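Local coordinates for protein CG8862 (Drosophila melanogaster, PDB 3ISM) that probably cleaves DNA and RNA as a magnesium-dependent, non-specific mitochondrial endonuclease, crystallised here in complex with its protein inhibitor, at residues 42-45 with 46-49; 135-138 with 139-143. All blocks are in the same frame, centred on the assembly; numbering follows the deposited sequence.

Overall arrangement
Contact 1 (42-45 with 46-49) comes first along the chain and contact 2 (135-138 with 139-143) follows it, both in the non-specific nuclease domain. The first is the turn joining neighbouring antiparallel strands 40-44 and 49-57 of the large mixed sheet; the second is the opening of helix 136-146, whose side chains pack on strands 189-197 and 203-211 of that sheet. They lie on opposite sides of the chain's centre, with their own centres 24 Å apart and nearest atoms about 12 Å apart. Contact 2 carries the magnesium-site residue Glu141 and touches the inhibitor chain, whereas contact 1 meets the second nuclease subunit.

Contact 1 of 2, residues 42-45 with 46-49; sequences SYDR and RNRV
With CG anti to the backbone N (chi1 -176°), the carboxylate of Asp44 swings over the turn that follows it, and Asn47, its CG beside its own backbone N (chi1 -77°), brings its amide up to meet it. The two planes are 67° apart, and Asn47 ND2 donates to Asp44 OD2 over 2.8 Å, coming from above the carboxylate plane. The other oxygen, Asp44 OD1, lies over the start of the turn, where the backbone NH groups of Arg46 and Asn47 make weak bonds to it.

The main chain forms a tight beta hairpin closed by a G1 beta bulge: Arg48, with positive phi, and Val49 both face Asp44. Asp44 N gives a good bond to Val49 O at 2.8 Å, while Asp44 O receives weak ones from the NH groups of Asn47, Arg48 and Val49. Across the turn Arg48 bends back, and its NH1 reaches Arg45 O at 2.8 Å, in the carbonyl plane and near its own guanidinium plane. The Tyr43 ring lies obliquely against the backbone of Arg48 and Val49, with Tyr43 OH 3.3 Å from Arg48 CA and hydrogen-bonded to Phe85 O.

Arg48 NH2 and Arg45 NH2 bond to Arg233 O and Pro28 O of the second subunit, placing the hairpin at the dimer interface. The buried Asp44 carboxylate is thus met by one firm amide bond and two weak backbone NH bonds, a donor-rich setting that would probably stabilise its negative charge.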
ATOM      1  N   SER B  42      -0.584 -12.029  -9.290  1.00 31.65           N
ATOM      2  CA  SER B  42       0.457 -11.176  -8.741  1.00 30.91           C
ATOM      3  C   SER B  42       0.173 -11.053  -7.251  1.00 30.39           C
ATOM      4  O   SER B  42      -0.926 -10.661  -6.865  1.00 29.44           O
ATOM      5  CB  SER B  42       0.450  -9.814  -9.420  1.00 31.23           C
ATOM      6  OG  SER B  42       1.215  -8.839  -8.719  1.00 33.93           O
ATOM      7  N   TYR B  43       1.144 -11.449  -6.420  1.00 29.50           N
ATOM      8  CA  TYR B  43       0.926 -11.532  -4.973  1.00 29.60           C
ATOM      9  C   TYR B  43       1.504 -10.315  -4.255  1.00 29.73           C
ATOM     10  O   TYR B  43       2.659  -9.922  -4.503  1.00 29.26           O
ATOM     11  CB  TYR B  43       1.560 -12.800  -4.392  1.00 28.70           C
ATOM     12  CG  TYR B  43       1.151 -13.079  -2.962  1.00 28.49           C
ATOM     13  CD1 TYR B  43      -0.184 -13.371  -2.639  1.00 27.07           C
ATOM     14  CD2 TYR B  43       2.087 -13.035  -1.924  1.00 26.47           C
ATOM     15  CE1 TYR B  43      -0.565 -13.631  -1.312  1.00 26.24           C
ATOM     16  CE2 TYR B  43       1.718 -13.289  -0.595  1.00 23.93           C
ATOM     17  CZ  TYR B  43       0.386 -13.593  -0.305  1.00 26.92           C
ATOM     18  OH  TYR B  43       0.007 -13.872   0.990  1.00 28.03           O
ATOM     19  N   ASP B  44       0.706  -9.735  -3.370  1.00 29.84           N
ATOM     20  CA  ASP B  44       1.140  -8.588  -2.573  1.00 31.16           C
ATOM     21  C   ASP B  44       1.644  -9.118  -1.226  1.00 31.15           C
ATOM     22  O   ASP B  44       0.845  -9.407  -0.334  1.00 31.66           O
ATOM     23  CB  ASP B  44      -0.033  -7.616  -2.394  1.00 31.52           C
ATOM     24  CG  ASP B  44       0.349  -6.339  -1.659  1.00 33.91           C
ATOM     25  OD1 ASP B  44       1.476  -6.262  -1.134  1.00 35.16           O
ATOM     26  OD2 ASP B  44      -0.484  -5.400  -1.625  1.00 34.14           O
ATOM     27  N   ARG B  45       2.965  -9.285  -1.111  1.00 30.67           N
ATOM     28  CA  ARG B  45       3.593  -9.829   0.101  1.00 31.05           C
ATOM     29  C   ARG B  45       3.375  -8.991   1.368  1.00 31.37           C
ATOM     30  O   ARG B  45       3.350  -9.537   2.465  1.00 30.82           O
ATOM     31  CB  ARG B  45       5.084 -10.062  -0.112  1.00 30.23           C
ATOM     32  CG  ARG B  45       5.374 -11.222  -1.059  1.00 29.78           C
ATOM     33  CD  ARG B  45       6.865 -11.367  -1.316  1.00 29.42           C
ATOM     34  NE  ARG B  45       7.420 -10.227  -2.045  1.00 31.79           N
ATOM     35  CZ  ARG B  45       8.729  -9.997  -2.187  1.00 31.59           C
ATOM     36  NH1 ARG B  45       9.619 -10.811  -1.631  1.00 31.03           N
ATOM     37  NH2 ARG B  45       9.149  -8.956  -2.891  1.00 30.42           N
ATOM     38  N   ARG B  46       3.233  -7.682   1.191  1.00 31.42           N
ATOM     39  CA  ARG B  46       3.003  -6.749   2.275  1.00 32.26           C
ATOM     40  C   ARG B  46       1.598  -6.914   2.857  1.00 32.64           C
ATOM     41  O   ARG B  46       1.403  -6.842   4.075  1.00 33.29           O
ATOM     42  CB  ARG B  46       3.141  -5.326   1.737  1.00 32.88           C
ATOM     43  CG  ARG B  46       2.996  -4.265   2.832  1.00 34.68           C
ATOM     44  CD  ARG B  46       3.579  -2.947   2.417  1.00 37.79           C
ATOM     45  NE  ARG B  46       2.794  -2.253   1.392  1.00 39.69           N
ATOM     46  CZ  ARG B  46       1.642  -1.613   1.629  1.00 43.90           C
ATOM     47  NH1 ARG B  46       1.110  -1.562   2.845  1.00 43.69           N
ATOM     48  NH2 ARG B  46       1.006  -1.009   0.641  1.00 45.21           N
ATOM     49  N   ASN B  47       0.622  -7.142   1.982  1.00 31.81           N
ATOM     50  CA  ASN B  47      -0.775  -7.182   2.393  1.00 31.27           C
ATOM     51  C   ASN B  47      -1.303  -8.592   2.578  1.00 30.66           C
ATOM     52  O   ASN B  47      -2.371  -8.795   3.154  1.00 31.12           O
ATOM     53  CB  ASN B  47      -1.625  -6.369   1.416  1.00 31.17           C
ATOM     54  CG  ASN B  47      -1.493  -4.854   1.664  1.00 32.62           C
ATOM     55  OD1 ASN B  47      -1.412  -4.420   2.812  1.00 33.81           O
ATOM     56  ND2 ASN B  47      -1.505  -4.056   0.595  1.00 32.48           N
ATOM     57  N   ARG B  48      -0.517  -9.561   2.124  1.00 30.34           N
ATOM     58  CA  ARG B  48      -0.840 -10.992   2.245  1.00 30.33           C
ATOM     59  C   ARG B  48      -2.103 -11.390   1.451  1.00 30.06           C
ATOM     60  O   ARG B  48      -2.839 -12.296   1.868  1.00 29.66           O
ATOM     61  CB  ARG B  48      -0.911 -11.444   3.717  1.00 30.36           C
ATOM     62  CG  ARG B  48       0.448 -11.656   4.428  1.00 31.06           C
ATOM     63  CD  ARG B  48       1.155 -10.358   4.699  1.00 33.15           C
ATOM     64  NE  ARG B  48       1.799 -10.268   6.013  1.00 34.17           N
ATOM     65  CZ  ARG B  48       2.979  -9.683   6.225  1.00 33.03           C
ATOM     66  NH1 ARG B  48       3.667  -9.177   5.211  1.00 29.02           N
ATOM     67  NH2 ARG B  48       3.487  -9.618   7.455  1.00 33.83           N
ATOM     68  N   VAL B  49      -2.325 -10.700   0.319  1.00 29.55           N
ATOM     69  CA  VAL B  49      -3.429 -10.952  -0.631  1.00 29.30           C
ATOM     70  C   VAL B  49      -2.892 -10.672  -2.049  1.00 30.03           C
ATOM     71  O   VAL B  49      -1.788 -10.171  -2.187  1.00 28.74           O
ATOM     72  CB  VAL B  49      -4.666 -10.024  -0.362  1.00 29.07           C
ATOM     73  CG1 VAL B  49      -5.186 -10.199   1.054  1.00 29.54           C
ATOM     74  CG2 VAL B  49      -4.337  -8.559  -0.608  1.00 28.23           C
TER

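Contact 2 of 2, residues 135-138 with 139-143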
ATOM      1  N   ASP B 135     -23.066 -13.164  -2.030  1.00 27.59           N
ATOM      2  CA  ASP B 135     -24.214 -12.578  -2.714  1.00 27.66           C
ATOM      3  C   ASP B 135     -23.777 -11.641  -3.855  1.00 27.59           C
ATOM      4  O   ASP B 135     -23.371 -12.116  -4.925  1.00 27.62           O
ATOM      5  CB  ASP B 135     -25.116 -11.882  -1.689  1.00 27.28           C
ATOM      6  CG  ASP B 135     -25.744 -12.864  -0.707  1.00 28.18           C
ATOM      7  OD1 ASP B 135     -26.745 -13.523  -1.068  1.00 26.95           O
ATOM      8  OD2 ASP B 135     -25.244 -12.978   0.431  1.00 29.51           O
ATOM      9  N   ALA B 136     -23.841 -10.333  -3.617  1.00 26.96           N
ATOM     10  CA  ALA B 136     -23.489  -9.313  -4.609  1.00 27.31           C
ATOM     11  C   ALA B 136     -22.200  -9.592  -5.424  1.00 27.28           C
ATOM     12  O   ALA B 136     -22.198  -9.479  -6.650  1.00 27.51           O
ATOM     13  CB  ALA B 136     -23.410  -7.935  -3.940  1.00 26.89           C
ATOM     14  N   TRP B 137     -21.115  -9.950  -4.755  1.00 26.99           N
ATOM     15  CA  TRP B 137     -19.864 -10.245  -5.472  1.00 27.17           C
ATOM     16  C   TRP B 137     -19.998 -11.500  -6.346  1.00 27.35           C
ATOM     17  O   TRP B 137     -19.499 -11.534  -7.471  1.00 27.63           O
ATOM     18  CB  TRP B 137     -18.688 -10.364  -4.492  1.00 26.72           C
ATOM     19  CG  TRP B 137     -17.338 -10.512  -5.147  1.00 27.16           C
ATOM     20  CD1 TRP B 137     -16.543 -11.622  -5.143  1.00 27.49           C
ATOM     21  CD2 TRP B 137     -16.620  -9.510  -5.883  1.00 26.66           C
ATOM     22  NE1 TRP B 137     -15.386 -11.381  -5.839  1.00 25.37           N
ATOM     23  CE2 TRP B 137     -15.406 -10.090  -6.298  1.00 26.04           C
ATOM     24  CE3 TRP B 137     -16.884  -8.179  -6.223  1.00 27.03           C
ATOM     25  CZ2 TRP B 137     -14.450  -9.384  -7.041  1.00 26.92           C
ATOM     26  CZ3 TRP B 137     -15.929  -7.473  -6.965  1.00 27.51           C
ATOM     27  CH2 TRP B 137     -14.736  -8.084  -7.368  1.00 26.99           C
ATOM     28  N   ASN B 138     -20.671 -12.526  -5.831  1.00 27.49           N
ATOM     29  CA  ASN B 138     -20.986 -13.708  -6.644  1.00 27.75           C
ATOM     30  C   ASN B 138     -21.817 -13.338  -7.879  1.00 27.49           C
ATOM     31  O   ASN B 138     -21.601 -13.884  -8.963  1.00 27.27           O
ATOM     32  CB  ASN B 138     -21.697 -14.789  -5.819  1.00 27.57           C
ATOM     33  CG  ASN B 138     -22.175 -15.960  -6.675  1.00 29.15           C
ATOM     34  OD1 ASN B 138     -23.351 -16.309  -6.659  1.00 31.47           O
ATOM     35  ND2 ASN B 138     -21.264 -16.569  -7.418  1.00 28.49           N
ATOM     36  N   THR B 139     -22.755 -12.404  -7.712  1.00 27.58           N
ATOM     37  CA  THR B 139     -23.599 -11.949  -8.827  1.00 27.92           C
ATOM     38  C   THR B 139     -22.741 -11.392  -9.975  1.00 27.83           C
ATOM     39  O   THR B 139     -22.992 -11.695 -11.153  1.00 27.60           O
ATOM     40  CB  THR B 139     -24.631 -10.901  -8.351  1.00 27.99           C
ATOM     41  OG1 THR B 139     -25.378 -11.448  -7.256  1.00 28.10           O
ATOM     42  CG2 THR B 139     -25.605 -10.510  -9.486  1.00 27.50           C
ATOM     43  N   LEU B 140     -21.711 -10.619  -9.617  1.00 27.66           N
ATOM     44  CA  LEU B 140     -20.772 -10.090 -10.600  1.00 27.47           C
ATOM     45  C   LEU B 140     -19.983 -11.222 -11.258  1.00 27.69           C
ATOM     46  O   LEU B 140     -19.866 -11.268 -12.490  1.00 27.86           O
ATOM     47  CB  LEU B 140     -19.818  -9.071  -9.964  1.00 27.67           C
ATOM     48  CG  LEU B 140     -18.745  -8.459 -10.885  1.00 28.09           C
ATOM     49  CD1 LEU B 140     -19.362  -7.864 -12.171  1.00 27.38           C
ATOM     50  CD2 LEU B 140     -17.886  -7.417 -10.144  1.00 26.73           C
ATOM     51  N   GLU B 141     -19.454 -12.133 -10.439  1.00 27.39           N
ATOM     52  CA  GLU B 141     -18.793 -13.334 -10.948  1.00 27.39           C
ATOM     53  C   GLU B 141     -19.679 -14.111 -11.931  1.00 27.29           C
ATOM     54  O   GLU B 141     -19.244 -14.449 -13.038  1.00 28.16           O
ATOM     55  CB  GLU B 141     -18.336 -14.226  -9.787  1.00 27.08           C
ATOM     56  CG  GLU B 141     -17.187 -13.633  -8.989  1.00 27.19           C
ATOM     57  CD  GLU B 141     -16.926 -14.375  -7.688  1.00 29.49           C
ATOM     58  OE1 GLU B 141     -17.901 -14.886  -7.070  1.00 29.08           O
ATOM     59  OE2 GLU B 141     -15.746 -14.422  -7.276  1.00 28.51           O
ATOM     60  N   ALA B 142     -20.927 -14.361 -11.549  1.00 26.93           N
ATOM     61  CA  ALA B 142     -21.884 -15.050 -12.428  1.00 26.78           C
ATOM     62  C   ALA B 142     -22.152 -14.305 -13.746  1.00 26.69           C
ATOM     63  O   ALA B 142     -22.322 -14.932 -14.788  1.00 26.30           O
ATOM     64  CB  ALA B 142     -23.193 -15.311 -11.685  1.00 26.80           C
ATOM     65  N   HIS B 143     -22.172 -12.972 -13.688  1.00 26.79           N
ATOM     66  CA  HIS B 143     -22.361 -12.123 -14.874  1.00 27.02           C
ATOM     67  C   HIS B 143     -21.197 -12.247 -15.859  1.00 26.90           C
ATOM     68  O   HIS B 143     -21.402 -12.335 -17.063  1.00 26.94           O
ATOM     69  CB  HIS B 143     -22.511 -10.655 -14.438  1.00 27.03           C
ATOM     70  CG  HIS B 143     -22.279  -9.662 -15.538  1.00 26.89           C
ATOM     71  ND1 HIS B 143     -23.262  -9.307 -16.438  1.00 26.62           N
ATOM     72  CD2 HIS B 143     -21.187  -8.929 -15.864  1.00 26.37           C
ATOM     73  CE1 HIS B 143     -22.780  -8.416 -17.284  1.00 26.92           C
ATOM     74  NE2 HIS B 143     -21.522  -8.171 -16.960  1.00 25.92           N
TER
HETATM   75  O   HOH W   1     -13.994 -12.873  -7.965  1.00 22.04           O
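Glu141 CG, one helical turn further on, lies over one face of the Trp137 indole, and the Glu141 carboxylate reaches CD1 and NE1 of its pyrrole ring, while Leu140 CD2 approaches the six-membered ring obliquely, 3.7 Å from Trp137 CZ3. The ring of Phe132 also meets the indole. These residues open helix 136-146, which in this His-Me finger nuclease carries the magnesium-site residue Glu141. The Glu141 carboxylate is turned 51° from the ring plane, and its OE2 comes within 3.4 Å of Trp137 NE1. A water accepts weakly from Trp137 NE1 at 2.9 Å; its very short approach to Glu141 OE2 is doubtful as a bond.

Glu141 CG sits beside the backbone N (chi1 -70°), and the chain is extended beyond it, which carries the carboxylate back along the helix between Trp137 and Asn138. The amide of Asn138 stands 80° to that carboxylate, and Glu141 OE1 lies 3.3 Å from Asn138 CA. Replacing Glu141 by an alanine would probably uncover part of the indole face, open a gap beside Asn138 CA and take away a negative charge beside the magnesium site.

Backbone bonds of the i to i+4 kind run through the helix, that from Glu141 N to Trp137 O nearly straight. Trp137 and Leu140 both pack on Met210 and Lys192 of the underlying sheet. On the inhibitor side, Asn138 ND2 bonds weakly to Glu335 OE1 of the CG4930 chain, so the helix that bears Glu141 is itself touched by the inhibitor. At its first turn, Thr139 N donates to Asp135 O at 2.9 Å, and Thr139 OG1 lies 3.1 Å from the same Asp135 O.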